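DSBA-like thioredoxin domain-containing protein (Nitrosomonas europaea, PDB 2IN3) probably acts as a thiol-disulfide oxidoreductase of the DsbA family, FrnE-like subfamily, and may serve as a protein disulfide isomerase. Local coordinates at residues 143-146 / 147-150; 160-163 / 164-168; 54-58 / 59-63; 16-19 / 20-23. All coordinates share one frame; numbering follows the deposited sequence.

Interaction 1 of 4, residues 143-146 / 147-150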
loop_
_atom_site.group_PDB
_atom_site.type_symbol
_atom_site.label_atom_id
_atom_site.label_comp_id
_atom_site.label_asym_id
_atom_site.label_seq_id
_atom_site.Cartn_x
_atom_site.Cartn_y
_atom_site.Cartn_z
ATOM N N GLY A 143 6.973 16.617 5.117
ATOM C CA GLY A 143 8.289 17.254 5.196
ATOM C C GLY A 143 9.153 17.000 3.971
ATOM O O GLY A 143 10.340 17.340 3.966
ATOM N N ILE A 144 8.558 16.450 2.918
ATOM C CA ILE A 144 9.267 16.253 1.655
ATOM C C ILE A 144 8.922 17.388 0.687
ATOM O O ILE A 144 7.786 17.460 0.204
ATOM C CB ILE A 144 8.926 14.901 1.022
ATOM C CG1 ILE A 144 9.207 13.777 2.017
ATOM C CG2 ILE A 144 9.730 14.712 -0.268
ATOM C CD1 ILE A 144 8.765 12.400 1.558
ATOM N N PRO A 145 9.904 18.286 0.397
ATOM C CA PRO A 145 9.648 19.418 -0.495
ATOM C C PRO A 145 9.280 18.963 -1.900
ATOM O O PRO A 145 9.783 17.954 -2.361
ATOM C CB PRO A 145 10.991 20.176 -0.528
ATOM C CG PRO A 145 11.767 19.670 0.640
ATOM C CD PRO A 145 11.291 18.276 0.899
ATOM N N GLU A 146 8.425 19.736 -2.562
ATOM C CA GLU A 146 7.959 19.461 -3.911
ATOM C C GLU A 146 9.118 19.443 -4.913
ATOM O O GLU A 146 9.079 18.744 -5.948
ATOM C CB GLU A 146 6.979 20.571 -4.257
ATOM C CG GLU A 146 6.351 20.543 -5.636
ATOM C CD GLU A 146 5.240 21.597 -5.766
ATOM O OE1 GLU A 146 4.455 21.780 -4.801
ATOM O OE2 GLU A 146 5.141 22.228 -6.835
ATOM N N SER A 147 10.146 20.238 -4.606
ATOM C CA SER A 147 11.358 20.264 -5.411
ATOM C C SER A 147 12.153 18.941 -5.374
ATOM O O SER A 147 12.957 18.681 -6.284
ATOM C CB SER A 147 12.267 21.459 -4.981
ATOM O OG SER A 147 12.735 21.162 -3.616
ATOM N N ARG A 148 11.922 18.104 -4.327
ATOM C CA ARG A 148 12.562 16.797 -4.273
ATOM C C ARG A 148 11.605 15.735 -4.830
ATOM O O ARG A 148 12.004 14.914 -5.660
ATOM C CB ARG A 148 13.060 16.461 -2.850
ATOM C CG ARG A 148 14.278 17.295 -2.392
ATOM C CD ARG A 148 14.380 17.444 -0.853
ATOM N NE ARG A 148 15.071 16.331 -0.176
ATOM C CZ ARG A 148 14.542 15.499 0.732
ATOM N NH1 ARG A 148 13.261 15.585 1.129
ATOM N NH2 ARG A 148 15.312 14.548 1.254
ATOM N N PHE A 149 10.336 15.794 -4.411
ATOM C CA PHE A 149 9.331 14.809 -4.824
ATOM C C PHE A 149 9.001 14.793 -6.314
ATOM O O PHE A 149 8.955 13.716 -6.919
ATOM C CB PHE A 149 8.020 14.969 -4.040
ATOM C CG PHE A 149 6.954 13.984 -4.460
ATOM C CD1 PHE A 149 6.941 12.704 -3.927
ATOM C CD2 PHE A 149 5.995 14.326 -5.416
ATOM C CE1 PHE A 149 5.959 11.760 -4.320
ATOM C CE2 PHE A 149 5.025 13.401 -5.814
ATOM C CZ PHE A 149 5.008 12.117 -5.261
ATOM N N THR A 150 8.709 15.963 -6.889
ATOM C CA THR A 150 8.199 15.993 -8.269
ATOM C C THR A 150 9.192 15.462 -9.335
ATOM O O THR A 150 8.794 14.638 -10.167
ATOM C CB THR A 150 7.617 17.366 -8.668
ATOM O OG1 THR A 150 6.531 17.686 -7.792
ATOM C CG2 THR A 150 7.082 17.337 -10.091
HETATM O O HOH W 1 5.418 20.221 -8.669
#
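The N-terminal turn of helix 146-154 is held by Pro145 at its N-cap, whose carbonyl oxygen accepts two backbone bonds. Arg148 N gives one of them, 2.9 Å from Pro145 O, and reaches it from above the carbonyl plane. Phe149 N gives the other, 3.0 Å from Pro145 O, in that plane and nearly straight (170°). One residue further on, Thr150 N bonds Glu146 O.

The Pro145 ring also packs against Arg148. Arg148 CD lies 3.6 Å from Pro145 CD. The Arg148 chain bends at chi3 (85°), and this turns the guanidinium back past the ring. Pro145 CD then sits at the guanidinium edge, 3.3 Å from Arg148 NH1. Ile144 crosses Arg148 at about a right angle and brings Ile144 CG2 within 3.9 Å of Arg148 NH1. Ile144 CG2 also lies 4.1 Å from Phe149 CB.

This short loop joins two helices in the helical part of the DsbA-like fold. Gly143, at positive phi, is the C-prime residue of a Schellman motif that ends helix 132-141. Two residues later Pro145 caps the start of the next helix. Ile144, between them, is buried on Val103 and Ile106 of helix 94-106. Phe149 reaches helix 132-141 at Leu132, Lys136 and Ala139.

Glu146 and Thr150 run side by side, pointing the same way. A water joins them: it donates to Glu146 OE2 at 2.7 Å and lies 2.9 Å from Thr150 OG1. Glu146 also has a long, weak ion pair with Lys136, and Arg148 a similar one with Glu107.

Interaction 2 of 4, residues 160-163 / 164-168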
loop_
_atom_site.group_PDB
_atom_site.type_symbol
_atom_site.label_atom_id
_atom_site.label_comp_id
_atom_site.label_asym_id
_atom_site.label_seq_id
_atom_site.Cartn_x
_atom_site.Cartn_y
_atom_site.Cartn_z
ATOM N N GLN A 160 10.050 2.915 -13.900
ATOM C CA GLN A 160 10.568 1.585 -14.171
ATOM C C GLN A 160 10.643 0.765 -12.890
ATOM O O GLN A 160 10.328 -0.442 -12.896
ATOM C CB GLN A 160 11.938 1.683 -14.832
ATOM C CG GLN A 160 11.866 2.258 -16.242
ATOM C CD GLN A 160 13.226 2.618 -16.801
ATOM O OE1 GLN A 160 14.259 2.334 -16.186
ATOM N NE2 GLN A 160 13.240 3.227 -17.993
ATOM N N ARG A 161 11.072 1.399 -11.801
ATOM C CA ARG A 161 11.048 0.711 -10.497
ATOM C C ARG A 161 9.660 0.253 -10.083
ATOM O O ARG A 161 9.510 -0.874 -9.561
ATOM C CB ARG A 161 11.642 1.563 -9.385
ATOM C CG ARG A 161 13.147 1.773 -9.503
ATOM C CD ARG A 161 13.554 2.620 -8.306
ATOM N NE ARG A 161 14.993 2.798 -8.168
ATOM C CZ ARG A 161 15.751 2.112 -7.322
ATOM N NH1 ARG A 161 15.207 1.179 -6.532
ATOM N NH2 ARG A 161 17.047 2.383 -7.259
ATOM N N THR A 162 8.660 1.110 -10.326
ATOM C CA THR A 162 7.265 0.829 -9.986
ATOM C C THR A 162 6.768 -0.383 -10.786
ATOM O O THR A 162 6.210 -1.339 -10.224
ATOM C CB THR A 162 6.375 2.054 -10.250
ATOM O OG1 THR A 162 6.817 3.142 -9.426
ATOM C CG2 THR A 162 4.908 1.763 -9.894
ATOM N N LEU A 163 6.997 -0.340 -12.091
ATOM C CA LEU A 163 6.627 -1.430 -12.980
ATOM C C LEU A 163 7.403 -2.700 -12.621
ATOM O O LEU A 163 6.827 -3.796 -12.609
ATOM C CB LEU A 163 6.838 -1.021 -14.448
ATOM C CG LEU A 163 6.541 -2.074 -15.527
ATOM C CD1 LEU A 163 5.137 -2.676 -15.357
ATOM C CD2 LEU A 163 6.740 -1.497 -16.951
ATOM N N ALA A 164 8.694 -2.577 -12.303
ATOM C CA ALA A 164 9.443 -3.777 -11.898
ATOM C C ALA A 164 8.859 -4.451 -10.646
ATOM O O ALA A 164 8.843 -5.700 -10.579
ATOM C CB ALA A 164 10.931 -3.507 -11.738
ATOM N N GLY A 165 8.430 -3.625 -9.683
ATOM C CA GLY A 165 7.676 -4.058 -8.474
ATOM C C GLY A 165 6.436 -4.839 -8.876
ATOM O O GLY A 165 6.226 -5.954 -8.398
ATOM N N PHE A 166 5.607 -4.276 -9.759
ATOM C CA PHE A 166 4.386 -4.983 -10.176
ATOM C C PHE A 166 4.725 -6.356 -10.780
ATOM O O PHE A 166 4.055 -7.370 -10.501
ATOM C CB PHE A 166 3.605 -4.185 -11.234
ATOM C CG PHE A 166 3.120 -2.833 -10.798
ATOM C CD1 PHE A 166 2.989 -2.490 -9.452
ATOM C CD2 PHE A 166 2.706 -1.917 -11.762
ATOM C CE1 PHE A 166 2.519 -1.213 -9.048
ATOM C CE2 PHE A 166 2.224 -0.647 -11.371
ATOM C CZ PHE A 166 2.124 -0.298 -10.023
ATOM N N GLN A 167 5.764 -6.384 -11.624
ATOM C CA GLN A 167 6.201 -7.604 -12.266
ATOM C C GLN A 167 6.712 -8.628 -11.257
ATOM O O GLN A 167 6.440 -9.822 -11.403
ATOM C CB GLN A 167 7.264 -7.302 -13.313
ATOM C CG GLN A 167 6.699 -6.559 -14.529
ATOM C CD GLN A 167 7.788 -6.016 -15.449
ATOM O OE1 GLN A 167 8.969 -5.947 -15.071
ATOM N NE2 GLN A 167 7.395 -5.617 -16.660
ATOM N N ARG A 168 7.438 -8.170 -10.237
ATOM C CA ARG A 168 7.947 -9.091 -9.213
ATOM C C ARG A 168 6.806 -9.704 -8.391
ATOM O O ARG A 168 6.839 -10.897 -8.054
ATOM C CB ARG A 168 8.925 -8.392 -8.273
ATOM C CG ARG A 168 9.945 -9.357 -7.667
ATOM C CD ARG A 168 10.906 -8.637 -6.706
ATOM N NE ARG A 168 11.733 -7.618 -7.374
ATOM C CZ ARG A 168 11.501 -6.298 -7.339
ATOM N NH1 ARG A 168 10.465 -5.793 -6.673
ATOM N NH2 ARG A 168 12.305 -5.463 -7.988
HETATM O O HOH W 2 11.459 -2.116 -8.085
#
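Thr162 and Phe166 meet one helical turn apart by apolar and ring contacts. Their side chains run side by side in the same direction. Thr162 CG2 touches the far end of the ring, 3.5 Å from Phe166 CZ. The near end of the ring lies over Thr162 O, which sits 3.4 Å above one face of the Phe166 ring and toward the rim. Phe166 CG stands beside its own backbone N (chi1 -61°), and this lays the ring back along the preceding turn. Leu163 adds a looser contact, Leu163 CD1 to Phe166 CD2 at 4.4 Å. An alanine in place of Phe166 is likely to leave the Thr162 methyl without its ring partner and open a gap beside Cys97.

Leu163 also crosses Gln167 obliquely. Leu163 CG lies 3.8 Å from Gln167 NE2.

The backbone bonds are those of a regular alpha-helix, 156-171. Ala164 N, Gly165 N, Phe166 N and Gln167 N bond the carbonyl oxygens of Gln160, Arg161, Thr162 and Leu163. A water donates to Arg161 O at 2.7 Å and accepts a weak bond from Arg168 NH2.

Other polar groups look outside the pair. Arg161 NE makes a salt bridge with Glu157, and Thr162 OG1 bonds Ala158 O. The Thr162 hydroxyl is thus satisfied by the helix backbone, which leaves the methyl for the apolar contact with Phe166.

Interaction 3 of 4, residues 54-58 / 59-63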
loop_
_atom_site.group_PDB
_atom_site.type_symbol
_atom_site.label_atom_id
_atom_site.label_comp_id
_atom_site.label_asym_id
_atom_site.label_seq_id
_atom_site.Cartn_x
_atom_site.Cartn_y
_atom_site.Cartn_z
ATOM N N THR A 54 -10.015 3.990 -18.454
ATOM C CA THR A 54 -11.432 3.965 -18.826
ATOM C C THR A 54 -12.270 4.168 -17.561
ATOM O O THR A 54 -11.866 3.734 -16.478
ATOM C CB THR A 54 -11.849 2.650 -19.564
ATOM O OG1 THR A 54 -12.014 1.583 -18.617
ATOM C CG2 THR A 54 -10.826 2.250 -20.632
ATOM N N PRO A 55 -13.413 4.870 -17.684
ATOM C CA PRO A 55 -14.283 5.061 -16.524
ATOM C C PRO A 55 -14.665 3.756 -15.828
ATOM O O PRO A 55 -14.776 2.697 -16.457
ATOM C CB PRO A 55 -15.515 5.747 -17.114
ATOM C CG PRO A 55 -14.990 6.464 -18.302
ATOM C CD PRO A 55 -13.932 5.569 -18.874
ATOM N N LEU A 56 -14.820 3.856 -14.517
ATOM C CA LEU A 56 -15.282 2.766 -13.677
ATOM C C LEU A 56 -16.732 2.416 -14.052
ATOM O O LEU A 56 -17.584 3.307 -14.139
ATOM C CB LEU A 56 -15.160 3.214 -12.218
ATOM C CG LEU A 56 -15.429 2.228 -11.097
ATOM C CD1 LEU A 56 -14.493 1.042 -11.253
ATOM C CD2 LEU A 56 -15.268 2.906 -9.749
ATOM N N LEU A 57 -16.999 1.136 -14.321
ATOM C CA LEU A 57 -18.353 0.679 -14.652
ATOM C C LEU A 57 -19.232 0.505 -13.400
ATOM O O LEU A 57 -18.715 0.184 -12.345
ATOM C CB LEU A 57 -18.297 -0.615 -15.467
ATOM C CG LEU A 57 -17.899 -0.479 -16.953
ATOM C CD1 LEU A 57 -17.351 -1.803 -17.485
ATOM C CD2 LEU A 57 -19.043 0.023 -17.844
ATOM N N PRO A 58 -20.565 0.718 -13.521
ATOM C CA PRO A 58 -21.478 0.702 -12.364
ATOM C C PRO A 58 -21.419 -0.566 -11.516
ATOM O O PRO A 58 -21.419 -0.460 -10.293
ATOM C CB PRO A 58 -22.868 0.836 -12.999
ATOM C CG PRO A 58 -22.622 1.491 -14.310
ATOM C CD PRO A 58 -21.292 0.993 -14.775
ATOM N N GLU A 59 -21.401 -1.737 -12.161
ATOM C CA GLU A 59 -21.331 -3.038 -11.471
ATOM C C GLU A 59 -20.056 -3.168 -10.670
ATOM O O GLU A 59 -20.061 -3.645 -9.519
ATOM C CB GLU A 59 -21.368 -4.178 -12.488
ATOM C CG GLU A 59 -22.741 -4.725 -12.769
ATOM C CD GLU A 59 -22.825 -5.408 -14.125
ATOM O OE1 GLU A 59 -21.759 -5.733 -14.701
ATOM O OE2 GLU A 59 -23.952 -5.608 -14.624
ATOM N N LYS A 60 -18.956 -2.752 -11.293
ATOM C CA LYS A 60 -17.650 -2.778 -10.641
ATOM C C LYS A 60 -17.617 -1.786 -9.482
ATOM O O LYS A 60 -17.101 -2.089 -8.397
ATOM C CB LYS A 60 -16.515 -2.531 -11.672
ATOM C CG LYS A 60 -15.093 -2.485 -11.065
ATOM C CD LYS A 60 -14.702 -3.777 -10.336
ATOM C CE LYS A 60 -14.683 -4.978 -11.303
ATOM N NZ LYS A 60 -14.621 -6.307 -10.591
ATOM N N ARG A 61 -18.185 -0.601 -9.690
ATOM C CA ARG A 61 -18.254 0.386 -8.593
ATOM C C ARG A 61 -19.037 -0.180 -7.383
ATOM O O ARG A 61 -18.633 -0.007 -6.245
ATOM C CB ARG A 61 -18.898 1.680 -9.103
ATOM C CG ARG A 61 -19.097 2.761 -8.067
ATOM C CD ARG A 61 -19.910 3.970 -8.645
ATOM N NE ARG A 61 -20.132 4.942 -7.572
ATOM C CZ ARG A 61 -21.187 4.936 -6.759
ATOM N NH1 ARG A 61 -22.165 4.033 -6.923
ATOM N NH2 ARG A 61 -21.281 5.839 -5.785
ATOM N N ALA A 62 -20.152 -0.846 -7.641
ATOM C CA ALA A 62 -20.941 -1.432 -6.540
ATOM C C ALA A 62 -20.152 -2.520 -5.797
ATOM O O ALA A 62 -20.254 -2.641 -4.577
ATOM C CB ALA A 62 -22.266 -1.961 -7.043
ATOM N N GLN A 63 -19.375 -3.316 -6.524
ATOM C CA GLN A 63 -18.526 -4.321 -5.879
ATOM C C GLN A 63 -17.539 -3.650 -4.956
ATOM O O GLN A 63 -17.333 -4.089 -3.829
ATOM C CB GLN A 63 -17.772 -5.165 -6.906
ATOM C CG GLN A 63 -18.674 -6.042 -7.702
ATOM C CD GLN A 63 -17.942 -6.854 -8.758
ATOM O OE1 GLN A 63 -17.144 -6.326 -9.544
ATOM N NE2 GLN A 63 -18.239 -8.146 -8.801
HETATM O O HOH W 3 -22.632 1.520 -8.894
#
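Leu56 lies over the first turn of helix 58-75 and splits its two methyls between neighbouring residues. Leu56 CD1 meets the aliphatic part of Lys60, 3.6 Å from Lys60 CG. Leu56 CD2 lies 3.9 Å from Arg61 CB. Leu56 crosses both side chains at about a right angle. Its CG is anti to the backbone N (chi1 -173°), which carries both methyls onto the helix. Shortening Leu56 to alanine is likely to take away the methyls that rest on Lys60 CG and Arg61 CB, leaving those stems freer to shift.

Leu57 is the N-cap, and its carbonyl starts the helix. Arg61 N bonds Leu57 O at 2.8 Å, nearly along the C=O axis. Ala62 N bonds Pro58 O. Pro58 takes the first position of the helix. In the DsbA-like fold this turn leads the chain from the loop after strand 40-45 into a helix.

Further out, the polar ends are tethered. Lys60 bends at chi2 and chi3, and Lys60 NZ bonds Gln63 OE1 at 2.7 Å. Water joins Pro58 O to Arg61 NH1, lying at the guanidinium edge 3.2 Å from Arg61 NH1. Arg61 NE and NH2 bond Leu85 O and Ala84 O, and the Leu56 backbone is hydrogen-bonded to Phe89.

Interaction 4 of 4, residues 16-19 / 20-23. With PO4 (phosphate ion), chain B.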
loop_
_atom_site.group_PDB
_atom_site.type_symbol
_atom_site.label_atom_id
_atom_site.label_comp_id
_atom_site.label_asym_id
_atom_site.label_seq_id
_atom_site.Cartn_x
_atom_site.Cartn_y
_atom_site.Cartn_z
ATOM N N PRO A 16 -2.292 1.554 -2.324
ATOM C CA PRO A 16 -3.042 2.603 -1.606
ATOM C C PRO A 16 -4.544 2.646 -1.968
ATOM O O PRO A 16 -5.345 3.127 -1.163
ATOM C CB PRO A 16 -2.414 3.906 -2.127
ATOM C CG PRO A 16 -1.113 3.538 -2.661
ATOM C CD PRO A 16 -1.179 2.119 -3.112
HETATM N N MSE A 17 -4.911 2.193 -3.170
HETATM C CA MSE A 17 -6.339 2.144 -3.570
HETATM C C MSE A 17 -6.990 0.772 -3.469
HETATM O O MSE A 17 -7.976 0.502 -4.144
HETATM C CB MSE A 17 -6.548 2.727 -4.980
HETATM C CG MSE A 17 -6.125 4.192 -5.044
HETATM SE SE MSE A 17 -5.864 4.845 -6.848
HETATM C CE MSE A 17 -7.717 5.206 -7.363
ATOM N N CYS A 18 -6.445 -0.054 -2.586
ATOM C CA CYS A 18 -7.023 -1.313 -2.182
ATOM C C CYS A 18 -7.660 -1.144 -0.780
ATOM O O CYS A 18 -6.977 -0.744 0.160
ATOM C CB CYS A 18 -5.919 -2.365 -2.167
ATOM S SG CYS A 18 -6.365 -3.893 -1.297
ATOM N N SER A 19 -8.969 -1.397 -0.667
ATOM C CA SER A 19 -9.714 -1.045 0.543
ATOM C C SER A 19 -9.327 -1.923 1.718
ATOM O O SER A 19 -9.224 -1.438 2.822
ATOM C CB SER A 19 -11.229 -1.035 0.316
ATOM O OG SER A 19 -11.716 -2.298 -0.116
ATOM N N TRP A 20 -9.117 -3.215 1.489
ATOM C CA TRP A 20 -8.649 -4.089 2.576
ATOM C C TRP A 20 -7.245 -3.746 3.057
ATOM O O TRP A 20 -6.881 -4.062 4.211
ATOM C CB TRP A 20 -8.776 -5.569 2.229
ATOM C CG TRP A 20 -10.192 -6.072 2.436
ATOM C CD1 TRP A 20 -11.116 -6.359 1.481
ATOM C CD2 TRP A 20 -10.823 -6.311 3.694
ATOM N NE1 TRP A 20 -12.292 -6.788 2.062
ATOM C CE2 TRP A 20 -12.128 -6.783 3.424
ATOM C CE3 TRP A 20 -10.407 -6.185 5.031
ATOM C CZ2 TRP A 20 -13.043 -7.089 4.440
ATOM C CZ3 TRP A 20 -11.325 -6.500 6.042
ATOM C CH2 TRP A 20 -12.612 -6.950 5.737
ATOM N N CYS A 21 -6.448 -3.119 2.184
ATOM C CA CYS A 21 -5.146 -2.568 2.597
ATOM C C CYS A 21 -5.366 -1.431 3.594
ATOM O O CYS A 21 -4.648 -1.336 4.622
ATOM C CB CYS A 21 -4.319 -2.079 1.370
ATOM S SG CYS A 21 -3.746 -3.512 0.340
ATOM N N TRP A 22 -6.336 -0.551 3.316
ATOM C CA TRP A 22 -6.711 0.465 4.321
ATOM C C TRP A 22 -7.271 -0.192 5.601
ATOM O O TRP A 22 -6.961 0.243 6.707
ATOM C CB TRP A 22 -7.710 1.420 3.716
ATOM C CG TRP A 22 -8.247 2.560 4.551
ATOM C CD1 TRP A 22 -9.559 2.964 4.644
ATOM C CD2 TRP A 22 -7.478 3.543 5.269
ATOM N NE1 TRP A 22 -9.656 4.111 5.415
ATOM C CE2 TRP A 22 -8.396 4.484 5.810
ATOM C CE3 TRP A 22 -6.110 3.700 5.531
ATOM C CZ2 TRP A 22 -7.985 5.578 6.588
ATOM C CZ3 TRP A 22 -5.704 4.802 6.301
ATOM C CH2 TRP A 22 -6.639 5.707 6.822
ATOM N N GLY A 23 -8.072 -1.253 5.464
ATOM C CA GLY A 23 -8.532 -1.988 6.659
ATOM C C GLY A 23 -7.359 -2.495 7.499
ATOM O O GLY A 23 -7.430 -2.569 8.732
HETATM P P PO4 B . -11.079 -3.235 -3.523
HETATM O O1 PO4 B . -12.427 -3.365 -4.174
HETATM O O2 PO4 B . -9.940 -3.291 -4.519
HETATM O O3 PO4 B . -11.040 -1.961 -2.737
HETATM O O4 PO4 B . -10.902 -4.467 -2.639
#
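Cys18 and Cys21 bring their sulfurs together at the start of helix 19-35, in a CxxC pattern of the thioredoxin type. Cys18 SG and Cys21 SG are 3.1 Å apart, too far for a disulfide, so both are modelled as thiols. Cys18 SG is anti to its backbone N (chi1 166°), and Cys21 SG lies beside its own (chi1 -70°). Each sulfur is thereby turned to the other. Cys21 SG also lies 3.5 Å from Cys18 CB.

Cys18 is the N-cap. Cys18 SG accepts a weak capping bond from Cys21 N at 3.6 Å. Cys18 O takes Trp22 N at 3.2 Å and, weakly, Cys21 N. Gly23 N bonds Ser19 O.

In the thioredoxin fold such a pair, placed after the first strand of this domain, is the usual redox centre. That role is probable here, consistent with the family. Tyr12, Ala14 and Pro178 pack on Cys21.

Ser19 holds a phosphate ion, probably from the crystallisation liquor. Ser19 OG donates to PO4 O3 at 2.7 Å, and Ser19 N to the same oxygen at 3.0 Å. His67 ND1 also bonds the ion.

The two indoles leave the helix in different directions. Trp20 meets the Tyr195 ring with the planes at about 40°. Trp22 meets Phe79 edge-to-face and also meets the ring of Tyr123, and its NE1 bonds Pro78 O.

All four contacts are local and follow one another along the chain, with none nested or crossing. Interaction 4 comes first, where the loop after strand 9-14 enters helix 19-35. Interaction 3 follows, where the loop after strand 40-45 enters helix 58-75. The two centres are about 17 Å apart, and His67 of that helix shares the phosphate with interaction 4. Interaction 1 turns the chain from helix 132-141 into helix 146-154. Interaction 2 lies within the next helix, 156-171. Interactions 1 and 2 do not touch, but both pack on helix 94-106. Interactions 1 and 3 are the farthest apart, about 34 Å between centres.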